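Local atomic coordinates of subtilase cytotoxin, subunit B (Escherichia coli, PDB entry 3DWA), a protein that forms the pentameric B subunit of an AB5 toxin and probably recognises host-cell glycans, among them a non-human sugar that people can incorporate. Residues 8-13 against 111-116; 14-19 against 74-79; 40-45 against 93-98. All coordinates share one frame; numbering follows the deposited sequence.

Interaction 1: 8-13 against 111-116; sequences DGMFSG and GPDRKK
Met10, present as selenomethionine, sets CG between its backbone N and carbonyl carbon (chi1 55°), while Arg114 sets CG anti to its N (chi1 -176°) and stays extended as far as NE. CG of Met10 thereby comes to 3.3 Å from Arg114 O; the extended chain beyond it carries SE to 3.4 Å from Arg114 N and CE to 3.6 Å from Asp113 OD1. Arg114 in turn runs past Gly9: its CD is 3.3 Å from Gly9 O, which lies at the guanidinium edge, in plane. Its NE makes a weak, bent bond to Asp8 O, the carbonyl oxygen of the cis peptide that leads into Gly9, although Tyr78 O is the stronger partner and NH2 pairs with Glu79. Two waters bridge the segments. One donates to Asp8 OD1 and accepts from Lys116 N; the other donates to Arg114 O (2.8 Å) and accepts weakly from Met10 N. Asp8 OD2 and Lys116 NZ, 4.4 Å apart, are too far for a salt bridge, though their opposite charges may still attract. The result is an irregular C-terminal segment laid against the start of strand 10-12, which pairs with strand 73-79 of the OB-fold (oligonucleotide/oligosaccharide-binding) barrel expected of an AB5 B subunit.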
ATOM      1  N   ASP C   8      29.546   3.708 -11.756  1.00 29.36           N
ATOM      2  CA  ASP C   8      28.529   4.564 -12.365  1.00 28.85           C
ATOM      3  C   ASP C   8      27.128   4.039 -11.936  1.00 27.39           C
ATOM      4  O   ASP C   8      26.861   2.827 -12.064  1.00 27.14           O
ATOM      5  CB  ASP C   8      28.599   4.513 -13.904  1.00 30.02           C
ATOM      6  CG  ASP C   8      29.828   5.234 -14.494  1.00 34.72           C
ATOM      7  OD1 ASP C   8      30.424   6.139 -13.829  1.00 37.77           O
ATOM      8  OD2 ASP C   8      30.176   4.879 -15.657  1.00 40.55           O
ATOM      9  N   GLY C   9      26.223   4.897 -11.457  1.00 25.51           N
ATOM     10  CA  GLY C   9      26.377   6.335 -11.270  1.00 24.66           C
ATOM     11  C   GLY C   9      25.246   6.811 -10.365  1.00 25.04           C
ATOM     12  O   GLY C   9      24.414   6.016  -9.887  1.00 24.70           O
HETATM   13  N   MSE C  10      25.171   8.108 -10.159  1.00 24.67           N
HETATM   14  CA  MSE C  10      24.052   8.679  -9.423  1.00 26.79           C
HETATM   15  C   MSE C  10      23.807  10.070  -9.968  1.00 25.67           C
HETATM   16  O   MSE C  10      24.696  10.641 -10.584  1.00 24.69           O
HETATM   17  CB  MSE C  10      24.391   8.757  -7.940  1.00 25.60           C
HETATM   18  CG  MSE C  10      25.655   9.519  -7.707  1.00 26.20           C
HETATM   19 SE   MSE C  10      25.975   9.575  -5.837  1.00 36.85          SE
HETATM   20  CE  MSE C  10      27.438  10.854  -5.726  1.00 26.91           C
ATOM     21  N   PHE C  11      22.599  10.602  -9.777  1.00 25.57           N
ATOM     22  CA  PHE C  11      22.318  11.997 -10.102  1.00 25.37           C
ATOM     23  C   PHE C  11      21.634  12.570  -8.897  1.00 24.77           C
ATOM     24  O   PHE C  11      20.641  11.986  -8.417  1.00 24.56           O
ATOM     25  CB  PHE C  11      21.419  12.110 -11.343  1.00 28.11           C
ATOM     26  CG  PHE C  11      22.133  11.791 -12.631  1.00 29.29           C
ATOM     27  CD1 PHE C  11      23.050  12.677 -13.167  1.00 33.27           C
ATOM     28  CD2 PHE C  11      21.934  10.595 -13.262  1.00 34.10           C
ATOM     29  CE1 PHE C  11      23.732  12.384 -14.345  1.00 35.81           C
ATOM     30  CE2 PHE C  11      22.610  10.294 -14.443  1.00 35.05           C
ATOM     31  CZ  PHE C  11      23.521  11.200 -14.974  1.00 34.77           C
ATOM     32  N   SER C  12      22.173  13.678  -8.379  1.00 22.64           N
ATOM     33  CA  SER C  12      21.639  14.289  -7.173  1.00 22.16           C
ATOM     34  C   SER C  12      20.761  15.465  -7.515  1.00 22.02           C
ATOM     35  O   SER C  12      20.925  16.048  -8.619  1.00 22.34           O
ATOM     36  CB  SER C  12      22.745  14.734  -6.227  1.00 21.35           C
ATOM     37  OG  SER C  12      23.589  13.656  -5.969  1.00 21.42           O
ATOM     38  N   GLY C  13      19.851  15.798  -6.575  1.00 20.76           N
ATOM     39  CA  GLY C  13      18.892  16.912  -6.717  1.00 21.38           C
ATOM     40  C   GLY C  13      17.963  16.837  -7.936  1.00 21.44           C
ATOM     41  O   GLY C  13      17.668  17.864  -8.608  1.00 22.93           O
ATOM     42  N   GLY C 111      22.870   8.987   2.236  1.00 26.55           N
ATOM     43  CA  GLY C 111      23.197   7.701   1.655  1.00 27.18           C
ATOM     44  C   GLY C 111      24.610   7.649   1.103  1.00 27.30           C
ATOM     45  O   GLY C 111      25.337   8.635   1.214  1.00 26.15           O
ATOM     46  N   PRO C 112      24.978   6.511   0.484  1.00 27.91           N
ATOM     47  CA  PRO C 112      26.298   6.366  -0.097  1.00 29.09           C
ATOM     48  C   PRO C 112      26.430   7.142  -1.427  1.00 29.90           C
ATOM     49  O   PRO C 112      25.438   7.454  -2.076  1.00 29.45           O
ATOM     50  CB  PRO C 112      26.398   4.862  -0.371  1.00 28.34           C
ATOM     51  CG  PRO C 112      24.942   4.463  -0.681  1.00 29.68           C
ATOM     52  CD  PRO C 112      24.133   5.317   0.261  1.00 28.52           C
ATOM     53  N   ASP C 113      27.675   7.414  -1.804  1.00 31.40           N
ATOM     54  CA  ASP C 113      28.058   7.863  -3.136  1.00 32.76           C
ATOM     55  C   ASP C 113      28.284   6.704  -4.077  1.00 32.59           C
ATOM     56  O   ASP C 113      29.340   6.014  -3.968  1.00 36.27           O
ATOM     57  CB  ASP C 113      29.404   8.611  -3.082  1.00 32.54           C
ATOM     58  CG  ASP C 113      29.340   9.902  -2.319  1.00 36.73           C
ATOM     59  OD1 ASP C 113      28.276  10.544  -2.249  1.00 35.49           O
ATOM     60  OD2 ASP C 113      30.401  10.290  -1.793  1.00 42.17           O
ATOM     61  N   ARG C 114      27.424   6.565  -5.082  1.00 31.21           N
ATOM     62  CA  ARG C 114      27.695   5.641  -6.177  1.00 29.38           C
ATOM     63  C   ARG C 114      28.457   6.406  -7.275  1.00 30.08           C
ATOM     64  O   ARG C 114      27.852   7.040  -8.142  1.00 28.30           O
ATOM     65  CB  ARG C 114      26.402   4.996  -6.695  1.00 28.82           C
ATOM     66  CG  ARG C 114      26.570   3.938  -7.768  1.00 27.26           C
ATOM     67  CD  ARG C 114      25.224   3.314  -8.181  1.00 27.19           C
ATOM     68  NE  ARG C 114      25.406   2.235  -9.163  1.00 25.58           N
ATOM     69  CZ  ARG C 114      25.752   0.986  -8.848  1.00 24.33           C
ATOM     70  NH1 ARG C 114      25.924   0.639  -7.587  1.00 21.97           N
ATOM     71  NH2 ARG C 114      25.920   0.077  -9.797  1.00 23.96           N
ATOM     72  N   LYS C 115      29.790   6.341  -7.219  1.00 30.33           N
ATOM     73  CA  LYS C 115      30.662   7.064  -8.140  1.00 32.34           C
ATOM     74  C   LYS C 115      31.975   6.290  -8.352  1.00 31.77           C
ATOM     75  O   LYS C 115      32.549   5.766  -7.390  1.00 31.69           O
ATOM     76  CB  LYS C 115      30.976   8.463  -7.577  1.00 31.24           C
ATOM     77  CG  LYS C 115      31.431   9.460  -8.640  1.00 35.88           C
ATOM     78  CD  LYS C 115      32.215  10.649  -8.085  1.00 36.24           C
ATOM     79  CE  LYS C 115      31.308  11.652  -7.357  1.00 45.62           C
ATOM     80  NZ  LYS C 115      30.016  12.002  -8.078  1.00 47.30           N
ATOM     81  N   LYS C 116      32.440   6.227  -9.599  1.00 31.99           N
ATOM     82  CA  LYS C 116      33.781   5.724  -9.908  1.00 32.79           C
ATOM     83  C   LYS C 116      34.803   6.503  -9.134  1.00 33.25           C
ATOM     84  O   LYS C 116      34.726   7.726  -9.055  1.00 32.14           O
ATOM     85  CB  LYS C 116      34.113   5.854 -11.394  1.00 32.82           C
ATOM     86  CG  LYS C 116      33.455   4.812 -12.256  1.00 36.11           C
ATOM     87  CD  LYS C 116      34.346   4.418 -13.395  1.00 41.91           C
ATOM     88  CE  LYS C 116      33.918   5.038 -14.663  1.00 45.41           C
ATOM     89  NZ  LYS C 116      34.535   4.294 -15.803  1.00 49.48           N
TER
HETATM   90  O   HOH W   1      30.659   7.709 -11.547  1.00 28.60           O
HETATM   91  O   HOH W   2      28.161   8.946 -10.127  1.00 23.29           O

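Interaction 2: 14-19 against 74-79; sequences VVITQF and VRIYYE
In what is expected to be an OB-fold barrel, the start of strand 14-24 meets strand 73-79, which follows helix 57-70, and Val14 and Val74 form the single antiparallel bridge between segments 14-19 and 74-79. It is a hydrogen-bonded pair. Val14 N donates to Val74 O at 2.8 Å and Val74 N returns the bond to Val14 O at the same length. The two bonds differ in approach: Val14 N lies in the plane of the carbonyl of Val74, whereas Val74 N is tilted 25° from that of Val14. Beyond this pair the strands diverge, their directions 78° apart, as befits a strongly coiled barrel wall, and the contact passes from backbone to side chains. At Thr17 and Gln18, which both face Glu33, a classic beta bulge interrupts the pairing of strand 14-24 with strand 27-35.

In the wedge between the diverging strands, four buried aliphatic side chains meet. Ile16 extends CD1 away from its backbone (chi2 168°) to 4.2 Å from Val74 CG2, the two side chains crossing at about a right angle. Phe67 of helix 57-70 packs on both of them, so this part of the wedge belongs to the core beneath the helix. Ile76 points toward strand 14-24 and is backed by Leu97 and Leu100 of strand 96-102. The branches also press on the bridge itself: Val74 CG2 sits 3.4 Å from Val14 O, and Val14 CB is equally near Val74 O. Ile76 crosses Val14 at about a right angle, with its CD1 3.7 Å from Val14 CG1 and 3.9 Å from Val14 CB.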
ATOM      1  N   VAL C  14      17.512  15.632  -8.228  1.00 19.58           N
ATOM      2  CA  VAL C  14      16.633  15.329  -9.323  1.00 20.10           C
ATOM      3  C   VAL C  14      15.170  15.405  -8.882  1.00 20.51           C
ATOM      4  O   VAL C  14      14.808  14.881  -7.808  1.00 21.03           O
ATOM      5  CB  VAL C  14      16.976  13.880  -9.783  1.00 21.62           C
ATOM      6  CG1 VAL C  14      16.004  13.308 -10.803  1.00 20.90           C
ATOM      7  CG2 VAL C  14      18.420  13.859 -10.280  1.00 24.74           C
ATOM      8  N   VAL C  15      14.310  16.020  -9.693  1.00 19.45           N
ATOM      9  CA  VAL C  15      12.867  16.010  -9.423  1.00 18.91           C
ATOM     10  C   VAL C  15      12.289  14.988 -10.399  1.00 19.42           C
ATOM     11  O   VAL C  15      12.547  15.070 -11.619  1.00 17.30           O
ATOM     12  CB  VAL C  15      12.229  17.439  -9.596  1.00 19.99           C
ATOM     13  CG1 VAL C  15      10.697  17.351  -9.618  1.00 19.34           C
ATOM     14  CG2 VAL C  15      12.710  18.414  -8.503  1.00 17.52           C
ATOM     15  N   ILE C  16      11.596  13.967  -9.865  1.00 19.95           N
ATOM     16  CA  ILE C  16      10.991  12.929 -10.722  1.00 20.75           C
ATOM     17  C   ILE C  16       9.776  13.552 -11.376  1.00 21.21           C
ATOM     18  O   ILE C  16       8.841  13.936 -10.704  1.00 22.59           O
ATOM     19  CB  ILE C  16      10.598  11.587  -9.953  1.00 20.13           C
ATOM     20  CG1 ILE C  16      11.846  10.939  -9.328  1.00 21.76           C
ATOM     21  CG2 ILE C  16       9.813  10.590 -10.912  1.00 19.51           C
ATOM     22  CD1 ILE C  16      11.558   9.768  -8.275  1.00 21.72           C
ATOM     23  N   THR C  17       9.803  13.647 -12.687  1.00 22.15           N
ATOM     24  CA  THR C  17       8.802  14.391 -13.447  1.00 23.86           C
ATOM     25  C   THR C  17       7.906  13.506 -14.330  1.00 23.15           C
ATOM     26  O   THR C  17       6.830  13.937 -14.726  1.00 23.89           O
ATOM     27  CB  THR C  17       9.500  15.454 -14.354  1.00 24.13           C
ATOM     28  OG1 THR C  17      10.460  14.808 -15.202  1.00 26.32           O
ATOM     29  CG2 THR C  17      10.251  16.476 -13.497  1.00 23.70           C
ATOM     30  N   GLN C  18       8.349  12.299 -14.660  1.00 22.09           N
ATOM     31  CA  GLN C  18       7.529  11.400 -15.513  1.00 22.59           C
ATOM     32  C   GLN C  18       7.585   9.975 -14.977  1.00 21.59           C
ATOM     33  O   GLN C  18       8.575   9.555 -14.378  1.00 21.16           O
ATOM     34  CB  GLN C  18       7.972  11.380 -16.998  1.00 23.05           C
ATOM     35  CG  GLN C  18       8.057  12.755 -17.732  1.00 27.51           C
ATOM     36  CD  GLN C  18       6.707  13.443 -17.886  1.00 33.45           C
ATOM     37  OE1 GLN C  18       5.675  12.806 -18.178  1.00 35.69           O
ATOM     38  NE2 GLN C  18       6.700  14.748 -17.657  1.00 30.53           N
ATOM     39  N   PHE C  19       6.520   9.232 -15.234  1.00 21.19           N
ATOM     40  CA  PHE C  19       6.353   7.882 -14.678  1.00 20.62           C
ATOM     41  C   PHE C  19       5.692   6.993 -15.765  1.00 20.76           C
ATOM     42  O   PHE C  19       4.720   7.396 -16.356  1.00 20.63           O
ATOM     43  CB  PHE C  19       5.468   7.976 -13.439  1.00 19.86           C
ATOM     44  CG  PHE C  19       5.825   6.989 -12.372  1.00 21.84           C
ATOM     45  CD1 PHE C  19       6.515   7.406 -11.251  1.00 19.55           C
ATOM     46  CD2 PHE C  19       5.466   5.641 -12.496  1.00 21.27           C
ATOM     47  CE1 PHE C  19       6.863   6.489 -10.245  1.00 23.60           C
ATOM     48  CE2 PHE C  19       5.783   4.725 -11.502  1.00 23.93           C
ATOM     49  CZ  PHE C  19       6.483   5.149 -10.372  1.00 19.24           C
ATOM     50  N   VAL C  74      15.609  14.568  -5.173  1.00 19.06           N
ATOM     51  CA  VAL C  74      16.072  13.255  -4.691  1.00 19.67           C
ATOM     52  C   VAL C  74      17.334  12.834  -5.486  1.00 20.27           C
ATOM     53  O   VAL C  74      17.658  13.433  -6.524  1.00 20.42           O
ATOM     54  CB  VAL C  74      14.947  12.157  -4.759  1.00 19.22           C
ATOM     55  CG1 VAL C  74      13.731  12.615  -3.911  1.00 18.74           C
ATOM     56  CG2 VAL C  74      14.517  11.884  -6.230  1.00 16.92           C
ATOM     57  N   ARG C  75      18.059  11.857  -4.960  1.00 20.25           N
ATOM     58  CA  ARG C  75      19.179  11.252  -5.660  1.00 20.06           C
ATOM     59  C   ARG C  75      18.653   9.986  -6.272  1.00 20.78           C
ATOM     60  O   ARG C  75      18.001   9.209  -5.576  1.00 19.56           O
ATOM     61  CB  ARG C  75      20.280  10.890  -4.672  1.00 19.60           C
ATOM     62  CG  ARG C  75      21.445  10.082  -5.273  1.00 19.64           C
ATOM     63  CD  ARG C  75      22.596  10.041  -4.317  1.00 20.72           C
ATOM     64  NE  ARG C  75      23.259  11.339  -4.146  1.00 24.88           N
ATOM     65  CZ  ARG C  75      24.198  11.579  -3.214  1.00 26.00           C
ATOM     66  NH1 ARG C  75      24.580  10.613  -2.373  1.00 24.85           N
ATOM     67  NH2 ARG C  75      24.756  12.783  -3.104  1.00 22.81           N
ATOM     68  N   ILE C  76      18.931   9.807  -7.563  1.00 20.96           N
ATOM     69  CA  ILE C  76      18.657   8.585  -8.295  1.00 22.57           C
ATOM     70  C   ILE C  76      19.968   7.841  -8.429  1.00 23.34           C
ATOM     71  O   ILE C  76      20.948   8.403  -8.924  1.00 22.79           O
ATOM     72  CB  ILE C  76      18.022   8.877  -9.714  1.00 23.66           C
ATOM     73  CG1 ILE C  76      16.492   9.021  -9.599  1.00 26.57           C
ATOM     74  CG2 ILE C  76      18.165   7.700 -10.648  1.00 23.99           C
ATOM     75  CD1 ILE C  76      16.024  10.177  -8.829  1.00 33.45           C
ATOM     76  N   TYR C  77      19.985   6.588  -7.972  1.00 22.74           N
ATOM     77  CA  TYR C  77      21.112   5.665  -8.163  1.00 22.40           C
ATOM     78  C   TYR C  77      20.800   4.696  -9.264  1.00 22.92           C
ATOM     79  O   TYR C  77      19.743   4.057  -9.249  1.00 22.37           O
ATOM     80  CB  TYR C  77      21.320   4.829  -6.923  1.00 21.01           C
ATOM     81  CG  TYR C  77      21.740   5.554  -5.698  1.00 18.81           C
ATOM     82  CD1 TYR C  77      23.091   5.685  -5.371  1.00 15.72           C
ATOM     83  CD2 TYR C  77      20.790   6.084  -4.821  1.00 17.79           C
ATOM     84  CE1 TYR C  77      23.472   6.342  -4.177  1.00 16.05           C
ATOM     85  CE2 TYR C  77      21.161   6.724  -3.655  1.00 17.77           C
ATOM     86  CZ  TYR C  77      22.506   6.836  -3.334  1.00 19.40           C
ATOM     87  OH  TYR C  77      22.839   7.492  -2.181  1.00 20.36           O
ATOM     88  N   TYR C  78      21.717   4.559 -10.224  1.00 23.64           N
ATOM     89  CA  TYR C  78      21.434   3.788 -11.423  1.00 24.81           C
ATOM     90  C   TYR C  78      22.646   2.940 -11.854  1.00 25.11           C
ATOM     91  O   TYR C  78      23.777   3.210 -11.481  1.00 25.09           O
ATOM     92  CB  TYR C  78      20.956   4.725 -12.565  1.00 24.89           C
ATOM     93  CG  TYR C  78      22.083   5.589 -13.139  1.00 25.89           C
ATOM     94  CD1 TYR C  78      22.788   5.177 -14.258  1.00 26.50           C
ATOM     95  CD2 TYR C  78      22.464   6.777 -12.525  1.00 25.57           C
ATOM     96  CE1 TYR C  78      23.845   5.934 -14.775  1.00 26.85           C
ATOM     97  CE2 TYR C  78      23.521   7.558 -13.029  1.00 24.61           C
ATOM     98  CZ  TYR C  78      24.211   7.115 -14.145  1.00 26.96           C
ATOM     99  OH  TYR C  78      25.239   7.857 -14.669  1.00 28.59           O
ATOM    100  N   GLU C  79      22.385   1.917 -12.648  1.00 26.91           N
ATOM    101  CA  GLU C  79      23.443   1.162 -13.280  1.00 29.02           C
ATOM    102  C   GLU C  79      23.217   1.113 -14.790  1.00 28.58           C
ATOM    103  O   GLU C  79      22.224   0.568 -15.233  1.00 28.43           O
ATOM    104  CB  GLU C  79      23.529  -0.236 -12.724  1.00 29.15           C
ATOM    105  CG  GLU C  79      24.441  -1.065 -13.536  1.00 35.42           C
ATOM    106  CD  GLU C  79      25.092  -2.122 -12.742  1.00 41.85           C
ATOM    107  OE1 GLU C  79      24.556  -3.263 -12.730  1.00 43.50           O
ATOM    108  OE2 GLU C  79      26.120  -1.781 -12.102  1.00 46.97           O
TER

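Interaction 3: 40-45 against 93-98; sequences SSISAC and TSNALV
This is a buried backbone junction in the barrel wall, where the end of segment 40-45 meets the entry into strand 96-102 at a steep 85°, with Cys45 bridged to Ala96. Cys45 bonds to the residues flanking its partner: its N donates to Asn95 O at 2.9 Å in an almost straight bond, and its O accepts from Leu97 N at the same distance. The second donor stands well above the carbonyl plane of Cys45, an approach that accompanies the sharp crossing of the chains. Ala96 CA adds a C-H contact to that same oxygen.

Just ahead of the bridge, a side chain prolongs the pairing. Asn95, in the loop before the strand, places CG anti to its carbonyl carbon (chi1 -58°), and its ND2 donates at 2.9 Å to O of Ser43, two residues before Cys45, nearly along the C=O axis and close to the amide plane of Asn95. Ile42 CD1 packs against the same nitrogen, the two side chains crossing at about a right angle. Thr93 and Asn95 form an ST turn, in which Thr93 OG1 accepts from Asn95 N at 3.1 Å. With OG1 anti to the backbone N (chi1 177°), the hydroxyl serves the turn while the methyl CG2 rests 3.5 Å from Cys45 SG. That sulfur is tied to Cys31 in a disulfide, so the methyl packs beside a covalent link to the adjoining strand 27-35. On the core side, Ala44 CB and Leu97 CB touch at 4.0 Å, and Leu97 continues onto Phe30 and Ile32. The bonding pattern is that of parallel pairing, though only a single bridge, and is consistent with strands 41-47 and 96-102 closing the barrel as the third and fifth strands of an OB fold.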
ATOM      1  N   SER C  40      18.399  19.134 -17.579  1.00 37.05           N
ATOM      2  CA  SER C  40      18.767  17.866 -18.224  1.00 37.62           C
ATOM      3  C   SER C  40      18.163  16.619 -17.515  1.00 37.59           C
ATOM      4  O   SER C  40      17.987  16.619 -16.289  1.00 36.79           O
ATOM      5  CB  SER C  40      20.284  17.736 -18.235  1.00 36.75           C
ATOM      6  OG  SER C  40      20.735  17.768 -16.895  1.00 38.88           O
ATOM      7  N   SER C  41      17.943  15.559 -18.310  1.00 37.55           N
ATOM      8  CA  SER C  41      17.127  14.395 -17.963  1.00 37.68           C
ATOM      9  C   SER C  41      17.941  13.147 -17.652  1.00 36.66           C
ATOM     10  O   SER C  41      18.918  12.852 -18.325  1.00 36.78           O
ATOM     11  CB  SER C  41      16.177  14.078 -19.128  1.00 38.71           C
ATOM     12  OG  SER C  41      15.026  14.937 -19.151  1.00 41.25           O
ATOM     13  N   ILE C  42      17.509  12.411 -16.631  1.00 35.26           N
ATOM     14  CA  ILE C  42      18.002  11.062 -16.330  1.00 33.46           C
ATOM     15  C   ILE C  42      16.769  10.127 -16.351  1.00 32.48           C
ATOM     16  O   ILE C  42      15.667  10.539 -15.962  1.00 32.32           O
ATOM     17  CB  ILE C  42      18.763  11.038 -14.936  1.00 34.62           C
ATOM     18  CG1 ILE C  42      19.032   9.607 -14.382  1.00 34.05           C
ATOM     19  CG2 ILE C  42      17.983  11.839 -13.867  1.00 34.72           C
ATOM     20  CD1 ILE C  42      20.076   8.771 -15.164  1.00 37.96           C
ATOM     21  N   SER C  43      16.947   8.909 -16.848  1.00 29.00           N
ATOM     22  CA  SER C  43      15.897   7.907 -16.866  1.00 28.38           C
ATOM     23  C   SER C  43      16.520   6.658 -16.266  1.00 25.81           C
ATOM     24  O   SER C  43      17.714   6.423 -16.403  1.00 24.10           O
ATOM     25  CB  SER C  43      15.418   7.560 -18.285  1.00 27.99           C
ATOM     26  OG  SER C  43      14.910   8.682 -19.002  1.00 34.48           O
ATOM     27  N   ALA C  44      15.688   5.877 -15.603  1.00 23.56           N
ATOM     28  CA  ALA C  44      16.089   4.609 -15.028  1.00 23.18           C
ATOM     29  C   ALA C  44      14.830   3.759 -14.842  1.00 23.15           C
ATOM     30  O   ALA C  44      13.794   4.299 -14.452  1.00 22.83           O
ATOM     31  CB  ALA C  44      16.791   4.874 -13.674  1.00 22.33           C
ATOM     32  N   CYS C  45      14.911   2.453 -15.135  1.00 23.61           N
ATOM     33  CA  CYS C  45      13.817   1.505 -14.954  1.00 24.94           C
ATOM     34  C   CYS C  45      14.117   0.410 -13.908  1.00 24.35           C
ATOM     35  O   CYS C  45      15.250  -0.007 -13.758  1.00 24.63           O
ATOM     36  CB  CYS C  45      13.477   0.775 -16.274  1.00 25.00           C
ATOM     37  SG  CYS C  45      13.297   1.876 -17.672  1.00 32.71           S
ATOM     38  N   THR C  93      15.363   3.225 -21.664  1.00 27.21           N
ATOM     39  CA  THR C  93      16.756   3.399 -21.229  1.00 26.60           C
ATOM     40  C   THR C  93      17.378   2.031 -20.943  1.00 26.90           C
ATOM     41  O   THR C  93      16.641   1.057 -20.730  1.00 25.86           O
ATOM     42  CB  THR C  93      16.827   4.324 -19.961  1.00 27.27           C
ATOM     43  OG1 THR C  93      18.160   4.440 -19.515  1.00 28.91           O
ATOM     44  CG2 THR C  93      16.025   3.792 -18.824  1.00 26.15           C
ATOM     45  N   SER C  94      18.719   1.964 -20.890  1.00 25.68           N
ATOM     46  CA  SER C  94      19.389   0.747 -20.439  1.00 24.28           C
ATOM     47  C   SER C  94      19.629   0.769 -18.941  1.00 23.15           C
ATOM     48  O   SER C  94      20.039  -0.256 -18.390  1.00 23.01           O
ATOM     49  CB  SER C  94      20.734   0.549 -21.171  1.00 23.90           C
ATOM     50  OG  SER C  94      21.781   1.280 -20.556  1.00 25.74           O
ATOM     51  N   ASN C  95      19.391   1.927 -18.293  1.00 21.99           N
ATOM     52  CA  ASN C  95      19.671   2.114 -16.867  1.00 21.31           C
ATOM     53  C   ASN C  95      18.733   1.357 -15.944  1.00 21.44           C
ATOM     54  O   ASN C  95      17.527   1.514 -16.034  1.00 21.02           O
ATOM     55  CB  ASN C  95      19.672   3.594 -16.429  1.00 20.40           C
ATOM     56  CG  ASN C  95      20.695   4.463 -17.195  1.00 23.70           C
ATOM     57  OD1 ASN C  95      21.698   3.961 -17.724  1.00 18.84           O
ATOM     58  ND2 ASN C  95      20.406   5.772 -17.287  1.00 22.80           N
ATOM     59  N   ALA C  96      19.300   0.570 -15.028  1.00 21.25           N
ATOM     60  CA  ALA C  96      18.534   0.037 -13.912  1.00 21.17           C
ATOM     61  C   ALA C  96      18.527   1.059 -12.805  1.00 21.27           C
ATOM     62  O   ALA C  96      19.537   1.702 -12.544  1.00 21.09           O
ATOM     63  CB  ALA C  96      19.148  -1.300 -13.402  1.00 21.79           C
ATOM     64  N   LEU C  97      17.367   1.217 -12.160  1.00 21.85           N
ATOM     65  CA  LEU C  97      17.223   1.960 -10.907  1.00 21.44           C
ATOM     66  C   LEU C  97      17.659   1.070  -9.750  1.00 21.13           C
ATOM     67  O   LEU C  97      17.169  -0.059  -9.597  1.00 22.28           O
ATOM     68  CB  LEU C  97      15.742   2.372 -10.725  1.00 21.44           C
ATOM     69  CG  LEU C  97      15.432   3.285  -9.529  1.00 23.56           C
ATOM     70  CD1 LEU C  97      16.352   4.519  -9.457  1.00 17.87           C
ATOM     71  CD2 LEU C  97      13.918   3.650  -9.462  1.00 21.38           C
ATOM     72  N   VAL C  98      18.566   1.564  -8.926  1.00 21.22           N
ATOM     73  CA  VAL C  98      19.184   0.718  -7.916  1.00 21.31           C
ATOM     74  C   VAL C  98      19.098   1.319  -6.538  1.00 20.59           C
ATOM     75  O   VAL C  98      19.563   0.716  -5.567  1.00 19.92           O
ATOM     76  CB  VAL C  98      20.664   0.231  -8.320  1.00 21.98           C
ATOM     77  CG1 VAL C  98      20.666  -0.340  -9.725  1.00 22.38           C
ATOM     78  CG2 VAL C  98      21.753   1.340  -8.177  1.00 21.33           C
TER

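How the interactions relate
From the N terminus, segment 8-13 turns the corner at Gly13 into 14-19, so interactions 1 and 2 start on consecutive strands. Interaction 2 closes a loop when the chain returns at 74-79, after strands 27-35 and 41-47 and helix 57-70. Interaction 3 opens at 40-45, within that loop, and closes at 93-98, beyond it; the two therefore cross. Interaction 1 closes last, at 111-116, and encloses both. Strand 73-79 joins all three: it pairs with 10-12, with 14-24 and with 96-102. Tyr77 is one concrete link, its OH bonded to Pro112 O and its backbone O to Val98 N.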